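Local coordinates for protein phosphoribosyl-AMP cyclohydrolase (Medicago truncatula, PDB 7BGM) that probably catalyses the second and third steps of histidine biosynthesis, first removing diphosphate from phosphoribosyl-ATP and then opening the adenine ring of phosphoribosyl-AMP by hydrolysis, at residues S6-V11 with A41-I46; V20-N25 with G29-Q34; V77-D80 with S85-Y88. All coordinates share one frame; numbering follows the deposited sequence.

Contact 1 of 3, residues S6-V11 with A41-I46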
# COMPACT_ATOMS: atom_id res chain seq x y z
N SER A 6 10.37 10.24 -26.51
CA SER A 6 10.90 8.90 -26.73
C SER A 6 10.27 7.90 -25.76
O SER A 6 9.93 6.76 -26.13
CB SER A 6 12.43 8.93 -26.61
OG SER A 6 12.99 7.62 -26.63
N LEU A 7 10.05 8.32 -24.51
CA LEU A 7 9.40 7.45 -23.55
C LEU A 7 7.96 7.17 -23.96
O LEU A 7 7.48 6.03 -23.89
CB LEU A 7 9.47 8.11 -22.17
CG LEU A 7 8.88 7.42 -20.94
CD1 LEU A 7 7.47 7.83 -20.84
CD2 LEU A 7 9.01 5.89 -20.94
N LEU A 8 7.23 8.22 -24.36
CA LEU A 8 5.83 8.02 -24.73
C LEU A 8 5.70 7.10 -25.94
O LEU A 8 4.72 6.36 -26.05
CB LEU A 8 5.17 9.36 -25.00
CG LEU A 8 5.10 10.28 -23.78
CD1 LEU A 8 4.65 11.66 -24.23
CD2 LEU A 8 4.16 9.75 -22.70
N ASP A 9 6.67 7.12 -26.85
CA ASP A 9 6.61 6.21 -28.00
C ASP A 9 6.69 4.74 -27.58
O ASP A 9 6.30 3.86 -28.36
CB ASP A 9 7.74 6.50 -28.98
CG ASP A 9 7.59 7.84 -29.68
OD1 ASP A 9 6.54 8.50 -29.51
OD2 ASP A 9 8.53 8.23 -30.42
N SER A 10 7.20 4.47 -26.39
CA SER A 10 7.39 3.09 -25.93
C SER A 10 6.22 2.57 -25.12
O SER A 10 6.25 1.39 -24.71
CB SER A 10 8.68 3.00 -25.10
OG SER A 10 8.44 3.50 -23.79
N VAL A 11 5.19 3.42 -24.86
CA VAL A 11 4.01 2.99 -24.13
C VAL A 11 3.09 2.25 -25.10
O VAL A 11 3.00 2.62 -26.28
CB VAL A 11 3.29 4.20 -23.50
CG1 VAL A 11 1.94 3.80 -22.85
CG2 VAL A 11 4.19 4.89 -22.48
N ALA A 41 -1.68 13.48 -21.36
CA ALA A 41 -1.89 13.38 -19.92
C ALA A 41 -0.63 12.92 -19.20
O ALA A 41 -0.31 13.41 -18.10
CB ALA A 41 -3.05 12.45 -19.57
N VAL A 42 0.10 11.95 -19.78
CA VAL A 42 1.31 11.48 -19.12
C VAL A 42 2.38 12.56 -19.17
O VAL A 42 3.07 12.83 -18.16
CB VAL A 42 1.80 10.17 -19.77
CG1 VAL A 42 3.14 9.72 -19.14
CG2 VAL A 42 0.73 9.08 -19.63
N ALA A 43 2.54 13.20 -20.32
CA ALA A 43 3.54 14.28 -20.42
C ALA A 43 3.24 15.41 -19.44
O ALA A 43 4.15 15.97 -18.82
CB ALA A 43 3.59 14.81 -21.85
N THR A 44 1.96 15.74 -19.26
CA THR A 44 1.59 16.82 -18.34
C THR A 44 1.80 16.40 -16.89
O THR A 44 2.21 17.22 -16.06
CB THR A 44 0.14 17.24 -18.60
OG1 THR A 44 0.04 17.85 -19.88
CG2 THR A 44 -0.35 18.23 -17.54
N THR A 45 1.54 15.11 -16.56
CA THR A 45 1.82 14.64 -15.20
C THR A 45 3.31 14.73 -14.90
O THR A 45 3.70 15.14 -13.81
CB THR A 45 1.36 13.19 -15.01
OG1 THR A 45 -0.05 13.04 -15.28
CG2 THR A 45 1.71 12.70 -13.57
N ILE A 46 4.13 14.38 -15.87
CA ILE A 46 5.58 14.46 -15.70
C ILE A 46 6.05 15.91 -15.54
O ILE A 46 6.83 16.23 -14.62
CB ILE A 46 6.28 13.77 -16.89
CG1 ILE A 46 6.02 12.28 -16.83
CG2 ILE A 46 7.80 14.10 -16.90
CD1 ILE A 46 6.50 11.51 -18.06
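L8 and A43 mark the closest approach of the two backbones, with the CA of L8 7.9 Å from the CA of A43. Residues 6-9 belong to helix 3-9. Residues 41-46 lie within helix 39-48. No hydrogen bond joins the segments, so the contact is purely apolar. L8 carries it with both branches. Its CD2 meets CG1 of V42 at 3.7 Å, and its CD1 meets CB of A43 at 4.1 Å. The two methyls thus meet consecutive residues of the facing helix. The L8 and V42 side chains run alongside one another, pointing opposite ways. V42 presents CG1 because that methyl is anti to the backbone N (chi1 176°). Each segment also ties down a hydroxyl of its own. S10 OG gives a 2.7 Å bond to L7 O, in the carbonyl plane and on a lone pair. The same oxygen takes S10 N, so two donors grip it. T45 OG1 bonds to A41 O at 2.9 Å. T45 N reaches that carbonyl from the opposite face of its plane. D9 also forms a salt bridge with R39, at the start of helix 39-48. V42 also packs on I86 and Y88 of strand 85-92, while A41 and T44 rest on L61 of strand 60-63. L7 packs on L112 and I46 on L113, both of the second subunit.

Contact 2 of 3, residues V20-N25 with G29-Q34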
# COMPACT_ATOMS: atom_id res chain seq x y z
N VAL A 20 -4.03 2.65 -18.94
CA VAL A 20 -4.62 2.73 -17.60
C VAL A 20 -3.64 3.49 -16.71
O VAL A 20 -2.44 3.22 -16.76
CB VAL A 20 -4.89 1.33 -17.04
CG1 VAL A 20 -5.21 1.38 -15.53
CG2 VAL A 20 -6.02 0.66 -17.80
N ALA A 21 -4.14 4.44 -15.93
CA ALA A 21 -3.31 5.16 -14.97
C ALA A 21 -3.89 5.02 -13.57
O ALA A 21 -5.04 5.39 -13.32
CB ALA A 21 -3.16 6.65 -15.32
N ILE A 22 -3.04 4.58 -12.64
CA ILE A 22 -3.45 4.30 -11.27
C ILE A 22 -2.70 5.24 -10.36
O ILE A 22 -1.46 5.30 -10.42
CB ILE A 22 -3.16 2.85 -10.89
CG1 ILE A 22 -3.79 1.90 -11.88
CG2 ILE A 22 -3.60 2.60 -9.44
CD1 ILE A 22 -3.27 0.50 -11.73
N ALA A 23 -3.44 6.02 -9.55
CA ALA A 23 -2.78 6.86 -8.56
C ALA A 23 -2.68 6.13 -7.23
O ALA A 23 -3.69 5.60 -6.73
CB ALA A 23 -3.51 8.19 -8.38
N GLN A 24 -1.48 6.16 -6.63
CA GLN A 24 -1.20 5.38 -5.43
C GLN A 24 -0.47 6.27 -4.43
O GLN A 24 0.45 7.01 -4.81
CB GLN A 24 -0.35 4.12 -5.75
CG GLN A 24 -0.03 3.31 -4.48
CD GLN A 24 0.71 2.04 -4.80
OE1 GLN A 24 1.56 2.01 -5.71
NE2 GLN A 24 0.41 0.96 -4.03
N ASN A 25 -0.89 6.21 -3.16
CA ASN A 25 -0.27 7.01 -2.09
C ASN A 25 1.17 6.55 -1.88
O ASN A 25 1.42 5.38 -1.56
CB ASN A 25 -1.11 6.85 -0.82
CG ASN A 25 -0.63 7.76 0.32
OD1 ASN A 25 0.54 7.77 0.68
ND2 ASN A 25 -1.56 8.56 0.88
N GLY A 29 0.70 3.27 0.23
CA GLY A 29 0.32 2.25 -0.73
C GLY A 29 -1.17 2.18 -1.05
O GLY A 29 -1.54 1.44 -1.94
N ALA A 30 -2.02 2.97 -0.39
CA ALA A 30 -3.44 2.98 -0.75
C ALA A 30 -3.61 3.40 -2.19
O ALA A 30 -2.98 4.36 -2.66
CB ALA A 30 -4.20 3.95 0.17
N ILE A 31 -4.48 2.67 -2.91
CA ILE A 31 -4.84 3.10 -4.25
C ILE A 31 -5.87 4.23 -4.13
O ILE A 31 -6.93 4.05 -3.51
CB ILE A 31 -5.39 1.94 -5.07
CG1 ILE A 31 -4.26 0.86 -5.23
CG2 ILE A 31 -5.91 2.40 -6.43
CD1 ILE A 31 -4.73 -0.50 -5.76
N LEU A 32 -5.53 5.39 -4.68
CA LEU A 32 -6.36 6.58 -4.55
C LEU A 32 -7.49 6.57 -5.57
O LEU A 32 -8.64 6.91 -5.23
CB LEU A 32 -5.50 7.83 -4.75
CG LEU A 32 -4.29 7.94 -3.79
CD1 LEU A 32 -3.38 9.14 -4.12
CD2 LEU A 32 -4.78 8.00 -2.34
N MET A 33 -7.15 6.28 -6.83
CA MET A 33 -8.13 6.34 -7.93
C MET A 33 -7.48 5.69 -9.14
O MET A 33 -6.25 5.54 -9.20
CB MET A 33 -8.56 7.79 -8.28
CG MET A 33 -7.37 8.63 -8.77
SD MET A 33 -7.83 10.27 -9.37
CE MET A 33 -8.63 9.87 -10.93
N GLN A 34 -8.31 5.35 -10.13
CA GLN A 34 -7.78 4.82 -11.37
C GLN A 34 -8.56 5.46 -12.50
O GLN A 34 -9.79 5.60 -12.41
CB GLN A 34 -7.88 3.28 -11.42
CG GLN A 34 -7.51 2.67 -12.80
CD GLN A 34 -8.75 2.39 -13.67
OE1 GLN A 34 -9.65 1.65 -13.28
NE2 GLN A 34 -8.79 2.98 -14.86
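A classic beta bulge sets two residues, L32 and M33, opposite the single A23 in the antiparallel hairpin of strands 19-25 and 31-37. On one side of the bulge I22 pairs with Q34, and on the other Q24 pairs with I31, so the register shifts by one residue. A23 keeps both of its backbone bonds. Its N donates to M33 O at 2.9 Å, and its O accepts from L32 N at 2.8 Å. The CB of A23 packs on M33 CG at 3.9 Å and also touches L32 CB. On the other face, I22 CG2 meets I31 CG2 at 3.8 Å. V20 CG1 lies against CG of Q34 at 3.8 Å, and the two side chains cross at a slant.

Near the turn the Q24 side chain reaches across to the G29 carbonyl. Its chain runs extended with CG anti to the backbone N (chi1 179°), and NE2 donates to G29 O at 2.9 Å. The bond is nearly straight (172°), and the oxygen lies in the amide plane of Q24. N25 N donates to A30 O, and G29 N donates back to N25 O. The N25 side chain turns to other partners: OD1 takes the N atoms of D27 and T28, and ND2 bonds E209. Q34 OE1 accepts from S85 OG of the second subunit.

M33 binds AMP in another structure of this protein. Neither segment holds a charged side chain. Backbone bonds and the Q24 amide do the polar work across this buried contact, so the two strands are joined without any salt bridge.

Contact 3 of 3, residues V77-D80 with S85-Y88. With ZN (zinc ion), chain D.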
# COMPACT_ATOMS: atom_id res chain seq x y z
N VAL A 77 6.77 7.79 -11.45
CA VAL A 77 5.86 7.19 -12.43
C VAL A 77 6.46 5.86 -12.86
O VAL A 77 7.66 5.80 -13.19
CB VAL A 77 5.65 8.10 -13.66
CG1 VAL A 77 4.72 7.40 -14.66
CG2 VAL A 77 5.04 9.44 -13.24
N PHE A 78 5.65 4.80 -12.81
CA PHE A 78 6.07 3.47 -13.23
C PHE A 78 5.17 2.92 -14.34
O PHE A 78 3.93 3.07 -14.30
CB PHE A 78 6.06 2.48 -12.05
CG PHE A 78 7.12 2.74 -11.00
CD1 PHE A 78 6.91 3.70 -10.01
CD2 PHE A 78 8.36 2.09 -11.05
CE1 PHE A 78 7.84 3.98 -9.06
CE2 PHE A 78 9.33 2.35 -10.06
CZ PHE A 78 9.08 3.33 -9.09
N LEU A 79 5.78 2.20 -15.29
CA LEU A 79 5.06 1.38 -16.26
C LEU A 79 5.09 -0.08 -15.80
O LEU A 79 6.06 -0.52 -15.15
CB LEU A 79 5.73 1.45 -17.65
CG LEU A 79 5.79 2.80 -18.34
CD1 LEU A 79 6.59 2.76 -19.65
CD2 LEU A 79 4.39 3.25 -18.59
N ASP A 80 4.06 -0.86 -16.18
CA ASP A 80 4.09 -2.30 -15.94
C ASP A 80 4.91 -3.01 -17.03
O ASP A 80 5.46 -2.40 -17.96
CB ASP A 80 2.68 -2.91 -15.76
CG ASP A 80 1.90 -3.13 -17.05
OD1 ASP A 80 2.15 -2.39 -18.00
OD2 ASP A 80 0.96 -4.01 -17.01
N SER A 85 0.08 -0.02 -18.55
CA SER A 85 -0.46 0.34 -17.25
C SER A 85 0.57 1.22 -16.54
O SER A 85 1.77 0.94 -16.60
CB SER A 85 -0.74 -0.92 -16.44
OG SER A 85 -1.35 -0.58 -15.21
N ILE A 86 0.12 2.31 -15.94
CA ILE A 86 0.97 3.33 -15.35
C ILE A 86 0.57 3.52 -13.91
O ILE A 86 -0.63 3.64 -13.63
CB ILE A 86 0.82 4.66 -16.10
CG1 ILE A 86 1.17 4.42 -17.58
CG2 ILE A 86 1.66 5.74 -15.45
CD1 ILE A 86 0.93 5.62 -18.49
N ILE A 87 1.56 3.58 -12.99
CA ILE A 87 1.32 4.07 -11.63
C ILE A 87 1.84 5.48 -11.52
O ILE A 87 3.02 5.76 -11.83
CB ILE A 87 1.96 3.18 -10.55
CG1 ILE A 87 1.42 1.74 -10.60
CG2 ILE A 87 1.66 3.83 -9.15
CD1 ILE A 87 2.09 0.79 -9.60
N TYR A 88 0.96 6.38 -11.06
CA TYR A 88 1.35 7.70 -10.57
C TYR A 88 1.53 7.58 -9.07
O TYR A 88 0.54 7.49 -8.32
CB TYR A 88 0.26 8.73 -10.87
CG TYR A 88 -0.05 9.04 -12.29
CD1 TYR A 88 0.88 8.85 -13.32
CD2 TYR A 88 -1.28 9.61 -12.60
CE1 TYR A 88 0.56 9.21 -14.63
CE2 TYR A 88 -1.62 9.96 -13.90
CZ TYR A 88 -0.69 9.78 -14.91
OH TYR A 88 -1.06 10.17 -16.19
ZN ZN D . -0.02 -4.42 -18.59
O HOH W 1 -1.87 -4.11 -17.58
O HOH W 2 -0.85 -6.20 -19.04
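F78 and I87 form the hydrogen-bonded pair of an antiparallel beta hairpin, strands 76-80 and 85-92. F78 N donates to I87 O at 3.0 Å, and I87 N returns the bond to F78 O at 2.8 Å. Both donors lie in the plane of the carbonyl they reach. D80 N adds a third bond, to S85 O at 2.9 Å. Each of the three acceptors also has a CA-H beside it: V77 CA at I87 O, I86 CA at F78 O and L79 CA at S85 O. On the face of V77, L79 and I86, CG2 of I86 touches CG1 of V77 at 3.6 Å, and CG1 of I86 touches CD2 of L79 at 3.6 Å.

The other edge of strand 76-80 is taken up by the second subunit, where F78, L79 and D80 join a strand of that chain in an antiparallel ladder. S85 OG bonds Q34 OE1 and Y105 OH of the second subunit. Y88 OH bonds T52 O. At the turn of the hairpin a zinc ion is bound. D82 and D84 share this metal with D80, and two waters complete its set of five ligand atoms. The two oxygens of D80 divide the work: OD2 binds zinc at 1.9 Å, while OD1 receives a weak bond from S85 N, 3.2 Å long and bent to 127°.

In the fold
From the N terminus, helix 3-9 opens contact 1, which closes when helix 39-48 packs on L8. The loop between them contains contact 2, the hairpin of strands 19-25 and 31-37. Contact 3 follows in series, a second hairpin built from strands 76-80 and 85-92. Strand 19-25 runs parallel to strand 85-92 in one sheet. Contacts 2 and 3 meet there: I22 O lies 2.7 Å from Y88 N, a probable hydrogen bond. Contact 1 touches contact 3 through T45 OG1 and Y88 OH, 3.2 Å apart, also a probable hydrogen bond. Helix 39-48 thus rests on strand 85-92, and all three contacts reach the second subunit.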